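Local coordinates for DNA replication regulator protein HobA (Helicobacter pylori, PDB 2UVP) that is required for the initiation of DNA replication and increases the binding of the initiator DnaA to the chromosomal origin, oriC, at residues K8-Y11 with D12-E16; G22-I25 with A26-S29; D158-L161 with D162-L165. One frame throughout, in Å; residues are numbered along the deposited sequence.

Interaction 1: residues K8-Y11 with D12-E16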
# COMPACT_ATOMS: atom_id res chain seq x y z
N LYS A 8 -42.18 0.90 0.95
CA LYS A 8 -42.29 0.89 2.40
C LYS A 8 -41.58 2.10 2.98
O LYS A 8 -40.67 2.65 2.36
CB LYS A 8 -41.66 -0.39 2.96
CG LYS A 8 -42.57 -1.62 2.86
CD LYS A 8 -42.19 -2.71 3.86
CE LYS A 8 -40.99 -3.54 3.39
NZ LYS A 8 -41.21 -4.19 2.06
N ASN A 9 -42.02 2.53 4.15
CA ASN A 9 -41.26 3.51 4.89
C ASN A 9 -39.95 2.88 5.37
O ASN A 9 -39.92 1.74 5.82
CB ASN A 9 -42.04 4.03 6.08
CG ASN A 9 -41.29 5.11 6.82
OD1 ASN A 9 -41.17 6.24 6.34
ND2 ASN A 9 -40.75 4.76 7.97
N PHE A 10 -38.87 3.65 5.25
CA PHE A 10 -37.54 3.25 5.71
C PHE A 10 -37.53 2.60 7.10
O PHE A 10 -36.93 1.54 7.30
CB PHE A 10 -36.63 4.47 5.71
CG PHE A 10 -35.22 4.18 6.14
CD1 PHE A 10 -34.30 3.66 5.23
CD2 PHE A 10 -34.83 4.40 7.45
CE1 PHE A 10 -33.00 3.39 5.63
CE2 PHE A 10 -33.53 4.14 7.85
CZ PHE A 10 -32.63 3.63 6.94
N TYR A 11 -38.18 3.23 8.07
CA TYR A 11 -38.14 2.78 9.45
C TYR A 11 -38.91 1.48 9.69
O TYR A 11 -38.52 0.67 10.53
CB TYR A 11 -38.55 3.91 10.41
CG TYR A 11 -37.56 5.06 10.32
CD1 TYR A 11 -37.78 6.14 9.45
CD2 TYR A 11 -36.36 5.03 11.06
CE1 TYR A 11 -36.85 7.18 9.35
CE2 TYR A 11 -35.44 6.06 10.97
CZ TYR A 11 -35.69 7.13 10.11
OH TYR A 11 -34.77 8.15 10.01
N ASP A 12 -39.96 1.26 8.91
CA ASP A 12 -40.67 -0.02 8.93
C ASP A 12 -39.79 -1.08 8.29
O ASP A 12 -39.59 -2.18 8.83
CB ASP A 12 -41.99 0.11 8.17
CG ASP A 12 -42.98 1.02 8.87
OD1 ASP A 12 -43.00 1.02 10.11
OD2 ASP A 12 -43.73 1.75 8.17
N TRP A 13 -39.25 -0.73 7.12
CA TRP A 13 -38.42 -1.64 6.35
C TRP A 13 -37.22 -2.13 7.17
O TRP A 13 -36.93 -3.34 7.22
CB TRP A 13 -37.93 -0.99 5.04
CG TRP A 13 -36.85 -1.84 4.39
CD1 TRP A 13 -37.03 -2.94 3.60
CD2 TRP A 13 -35.44 -1.68 4.55
NE1 TRP A 13 -35.80 -3.47 3.24
CE2 TRP A 13 -34.82 -2.72 3.82
CE3 TRP A 13 -34.64 -0.77 5.24
CZ2 TRP A 13 -33.42 -2.86 3.77
CZ3 TRP A 13 -33.25 -0.92 5.20
CH2 TRP A 13 -32.66 -1.96 4.47
N ILE A 14 -36.54 -1.20 7.82
CA ILE A 14 -35.29 -1.55 8.49
C ILE A 14 -35.52 -2.51 9.67
O ILE A 14 -34.71 -3.41 9.90
CB ILE A 14 -34.45 -0.31 8.85
CG1 ILE A 14 -32.97 -0.71 8.96
CG2 ILE A 14 -34.98 0.37 10.10
CD1 ILE A 14 -32.04 0.50 8.95
N LYS A 15 -36.64 -2.33 10.37
CA LYS A 15 -36.98 -3.23 11.48
C LYS A 15 -37.14 -4.67 10.98
O LYS A 15 -36.63 -5.60 11.61
CB LYS A 15 -38.24 -2.72 12.20
CG LYS A 15 -38.63 -3.52 13.44
CD LYS A 15 -40.01 -3.07 13.97
CE LYS A 15 -40.63 -4.12 14.90
NZ LYS A 15 -42.08 -3.80 15.19
N GLU A 16 -37.83 -4.85 9.85
CA GLU A 16 -38.03 -6.17 9.25
C GLU A 16 -36.70 -6.75 8.76
O GLU A 16 -36.40 -7.94 8.95
CB GLU A 16 -38.98 -6.09 8.05
CG GLU A 16 -40.38 -5.49 8.30
CD GLU A 16 -41.13 -5.17 6.98
OE1 GLU A 16 -41.96 -4.23 6.97
OE2 GLU A 16 -40.88 -5.83 5.95
O HOH W 1 -44.12 1.13 5.36

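Interaction 2: residues G22-I25 with A26-S29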
# COMPACT_ATOMS: atom_id res chain seq x y z
N GLY A 22 -30.83 -11.34 11.36
CA GLY A 22 -30.36 -12.08 12.52
C GLY A 22 -30.93 -13.50 12.50
O GLY A 22 -30.26 -14.44 12.88
N GLU A 23 -32.17 -13.65 12.02
CA GLU A 23 -32.80 -14.97 11.95
C GLU A 23 -32.07 -15.89 10.99
O GLU A 23 -31.85 -17.08 11.28
CB GLU A 23 -34.31 -14.84 11.63
CG GLU A 23 -35.09 -14.29 12.84
CD GLU A 23 -36.60 -14.18 12.62
OE1 GLU A 23 -37.08 -14.49 11.50
OE2 GLU A 23 -37.31 -13.76 13.58
N PHE A 24 -31.61 -15.34 9.87
CA PHE A 24 -30.88 -16.14 8.90
C PHE A 24 -29.49 -16.51 9.44
O PHE A 24 -29.06 -17.66 9.29
CB PHE A 24 -30.81 -15.44 7.54
CG PHE A 24 -30.28 -16.31 6.43
CD1 PHE A 24 -30.89 -17.53 6.12
CD2 PHE A 24 -29.17 -15.90 5.68
CE1 PHE A 24 -30.39 -18.35 5.08
CE2 PHE A 24 -28.67 -16.70 4.63
CZ PHE A 24 -29.29 -17.93 4.33
N ILE A 25 -28.81 -15.55 10.09
CA ILE A 25 -27.54 -15.87 10.76
C ILE A 25 -27.72 -17.04 11.71
O ILE A 25 -26.92 -17.99 11.71
CB ILE A 25 -26.97 -14.63 11.48
CG1 ILE A 25 -26.41 -13.67 10.40
CG2 ILE A 25 -25.89 -15.03 12.54
CD1 ILE A 25 -26.19 -12.22 10.90
N ALA A 26 -28.79 -16.99 12.51
CA ALA A 26 -29.05 -18.03 13.51
C ALA A 26 -29.29 -19.36 12.79
O ALA A 26 -28.74 -20.42 13.15
CB ALA A 26 -30.27 -17.65 14.32
N GLN A 27 -30.11 -19.31 11.75
CA GLN A 27 -30.50 -20.53 11.03
C GLN A 27 -29.27 -21.27 10.51
O GLN A 27 -29.18 -22.50 10.60
CB GLN A 27 -31.41 -20.19 9.87
CG GLN A 27 -31.94 -21.41 9.14
CD GLN A 27 -32.72 -21.04 7.92
OE1 GLN A 27 -33.96 -20.98 7.96
NE2 GLN A 27 -32.03 -20.80 6.83
N GLN A 28 -28.34 -20.52 9.94
CA GLN A 28 -27.18 -21.08 9.27
C GLN A 28 -25.98 -21.25 10.18
O GLN A 28 -24.92 -21.70 9.74
CB GLN A 28 -26.81 -20.19 8.07
CG GLN A 28 -27.92 -20.16 7.01
CD GLN A 28 -28.29 -21.57 6.51
OE1 GLN A 28 -29.48 -21.91 6.33
NE2 GLN A 28 -27.27 -22.41 6.32
N SER A 29 -26.17 -20.92 11.45
CA SER A 29 -25.07 -20.83 12.41
C SER A 29 -24.40 -22.18 12.72
O SER A 29 -23.28 -22.20 13.22
CB SER A 29 -25.55 -20.20 13.72
OG SER A 29 -26.40 -21.07 14.45

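Interaction 3: residues D158-L161 with D162-L165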
# COMPACT_ATOMS: atom_id res chain seq x y z
N ASP A 158 -22.57 -17.67 -1.58
CA ASP A 158 -23.17 -17.78 -0.26
C ASP A 158 -23.22 -16.37 0.33
O ASP A 158 -22.17 -15.70 0.49
CB ASP A 158 -22.29 -18.73 0.56
CG ASP A 158 -22.70 -18.85 2.02
OD1 ASP A 158 -23.67 -18.21 2.48
OD2 ASP A 158 -22.00 -19.62 2.72
N SER A 159 -24.43 -15.88 0.60
CA SER A 159 -24.56 -14.52 1.14
C SER A 159 -23.87 -14.39 2.50
O SER A 159 -23.61 -13.27 2.91
CB SER A 159 -26.01 -14.07 1.25
OG SER A 159 -26.72 -14.88 2.18
N LEU A 160 -23.63 -15.51 3.19
CA LEU A 160 -22.96 -15.52 4.51
C LEU A 160 -21.45 -15.80 4.46
O LEU A 160 -20.81 -15.91 5.51
CB LEU A 160 -23.68 -16.47 5.50
CG LEU A 160 -25.16 -16.15 5.73
CD1 LEU A 160 -25.75 -17.21 6.67
CD2 LEU A 160 -25.38 -14.76 6.35
N LEU A 161 -20.90 -15.86 3.23
CA LEU A 161 -19.49 -16.17 3.04
C LEU A 161 -18.58 -15.34 3.94
O LEU A 161 -17.66 -15.88 4.57
CB LEU A 161 -19.09 -15.97 1.58
CG LEU A 161 -17.59 -16.22 1.34
CD1 LEU A 161 -17.22 -17.71 1.59
CD2 LEU A 161 -17.21 -15.75 -0.06
N ASP A 162 -18.80 -14.03 3.98
CA ASP A 162 -17.89 -13.15 4.73
C ASP A 162 -17.82 -13.56 6.22
O ASP A 162 -16.75 -13.59 6.81
CB ASP A 162 -18.31 -11.69 4.57
CG ASP A 162 -18.18 -11.21 3.12
OD1 ASP A 162 -17.50 -11.88 2.31
OD2 ASP A 162 -18.77 -10.16 2.80
N TYR A 163 -18.97 -13.87 6.83
CA TYR A 163 -18.97 -14.36 8.20
C TYR A 163 -18.23 -15.69 8.34
O TYR A 163 -17.49 -15.90 9.32
CB TYR A 163 -20.41 -14.58 8.67
CG TYR A 163 -21.32 -13.36 8.61
CD1 TYR A 163 -21.29 -12.40 9.62
CD2 TYR A 163 -22.26 -13.23 7.60
CE1 TYR A 163 -22.17 -11.31 9.61
CE2 TYR A 163 -23.15 -12.14 7.57
CZ TYR A 163 -23.09 -11.19 8.58
OH TYR A 163 -24.00 -10.15 8.57
N LYS A 164 -18.43 -16.59 7.39
CA LYS A 164 -17.80 -17.91 7.44
C LYS A 164 -16.29 -17.79 7.37
O LYS A 164 -15.56 -18.52 8.05
CB LYS A 164 -18.33 -18.79 6.30
CG LYS A 164 -19.82 -19.11 6.46
CD LYS A 164 -20.35 -20.13 5.41
CE LYS A 164 -21.87 -20.29 5.66
NZ LYS A 164 -22.51 -21.20 4.68
N LEU A 165 -15.81 -16.84 6.58
CA LEU A 165 -14.37 -16.60 6.53
C LEU A 165 -13.82 -16.22 7.92
O LEU A 165 -12.82 -16.77 8.36
CB LEU A 165 -14.02 -15.55 5.48
CG LEU A 165 -14.22 -15.99 4.01
CD1 LEU A 165 -14.03 -14.80 3.08
CD2 LEU A 165 -13.25 -17.13 3.64
O HOH W 2 -20.93 -12.50 2.77

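Interaction 1: residues K8-Y11 with D12-E16
Asn-9 O accepts from Trp-13 N and Phe-10 O from Ile-14 N, the first two i to i+4 bonds of helix 10-28, with Asn-9 at its N-cap. The bond to Trp-13 N (2.9 Å from Asn-9 O) is nearly straight, 168° at the hydrogen; that of Ile-14 N to Phe-10 O is 2.8 Å and bends to 154°.

A water bridges Asn-9 N and Asp-12 OD2. It accepts from Asn-9 N at 2.8 Å and donates to the carboxylate, tying the first turn to backbone that lies before the helix. Asp-12 OD2 also rests against Asn-9 CB.

The main apolar contact follows the i to i+4 spacing. Phe-10 and Ile-14 lie side by side and point the same way, Phe-10 CG and Ile-14 CG1 both anti to the backbone N, and Phe-10 CZ meets Ile-14 CD1 at 3.8 Å. Trp-13 CZ3 comes more loosely to the neighbouring ring atom, Phe-10 CE1, 4.3 Å away, while Phe-10 O sits in the indole plane at its edge. Trp-13 also meets the ring of Phe-17.

Lys-8 and Glu-16 probably attract without touching at their charged atoms. The bend of Lys-8 at chi3 (-80°) brings CE to the indole edge, 4.0 Å from Trp-13 CD1, and chi4 then turns NZ, which stays beyond salt-bridge distance of Glu-16 OE2. CD and CE lie against the Glu-16 carboxylate, the two side chains crossing obliquely. Lys-8 and Asn-9 pair in a parallel ladder with a strand of a neighbouring subunit, and Phe-10, Tyr-11, Trp-13 and Ile-14 pack on that chain, so this helix start belongs to an intersubunit interface. Closest of the lysine-glutamate approaches is Lys-8 CE to Glu-16 OE2, 3.4 Å.

Interaction 2: residues G22-I25 with A26-S29
Phe-24 sets its ring edge to Gln-27 and one face under Gln-28 in the last turns of helix 10-28, making an i to i+3 and an i to i+4 contact at once. The CB of Phe-24 starts away from the following turn, but with CG anti to the backbone N (chi1 -170°) the ring swings along the helix toward its C-terminal end. CD1 and CE1, on the leading edge, meet Gln-27 NE2, which lies near the ring plane, 3.4 Å from Phe-24 CE1. CE1 and CZ run under Gln-28 CG. This methylene stands over one face, 3.9 Å from the centroid of the Phe-24 ring and 24° off its normal, a CH-pi contact displaced toward the rim. CE2, at the far side, faces the loop before helix 161-180.

The two glutamines are held to each other beside the ring. Gln-28 bends at chi2, and its OE1 accepts from Gln-27 NE2 at 2.8 Å in the carbonyl plane, on a lone pair. One amide nitrogen thus serves a hydrogen bond while lying at the aromatic edge.

Behind the side chains, Gly-22 O, Glu-23 O and Phe-24 O accept from Ala-26 N, Gln-27 N and Gln-28 N, the last at 3.0 Å from Phe-24 O. The CB of Glu-23, a calcium ligand of this protein, points away from the next turn. Ile-25, Ala-26 and Ser-29 pack against a neighbouring subunit. At Ser-29 the pattern shifts: Ala-26 O accepts from Ser-29 N at 3.1 Å and from Ser-29 OG at 2.8 Å.

Interaction 3: residues D158-L161 with D162-L165
Lys-164 and Asp-158 approach from opposite directions to form a salt bridge, Lys-164 NZ to Asp-158 OD2, of 2.6 Å. The lysine is stretched beyond CG, its last three torsions near 180°, taking the ammonium back past the helix start. It meets OD2 on the syn side, 25° out of the carboxylate plane.

With CG anti to its own nitrogen (chi1 174°), Asp-158 turns OD1 toward Leu-160 N, which donates from above the carboxylate plane at 2.8 Å. This is an Asx turn, laid over a type I beta turn from Asp-158 to Leu-161 that leads into helix 161-180 with Leu-160 as N-cap residue. Lys-164 also makes a cation-pi contact with Trp-31, and an acetate ion, probably from the crystallisation liquor, lies nearby.

Leu-160 and Tyr-163 both hold CG anti to the carbonyl carbon, and their side chains cross at a slant with Leu-160 CD2 3.7 Å from Tyr-163 CE2. Leu-161 CG meets Leu-165 CD1 loosely at 4.2 Å. Asp-162 OD2 hydrogen-bonds to an aromatic side chain and makes a salt bridge with a basic one, both of another chain. A water donates to Ser-159 O and accepts from Asp-162 N, 2.9 Å away.

Overall arrangement
Interactions 1 and 2 lie in series on helix 10-28, at its start and its last turns, with centres 20 Å apart and no touch. Interaction 3 comes much later in the chain, where the loop after strand 152-153, the last strand of the parallel sheet, enters helix 161-180. It nevertheless lies against interaction 2, centres 12 Å apart: Leu-160 CD1 packs on Gln-28 CB and Phe-24 CE2, and Tyr-163 OH on Ile-25 CD1. The helix 10-28 is thus held to the sheet-bearing body near its C-terminal end. All three touch other chains of the four-chain assembly, interaction 1 farthest out, 36 Å from the chain centre.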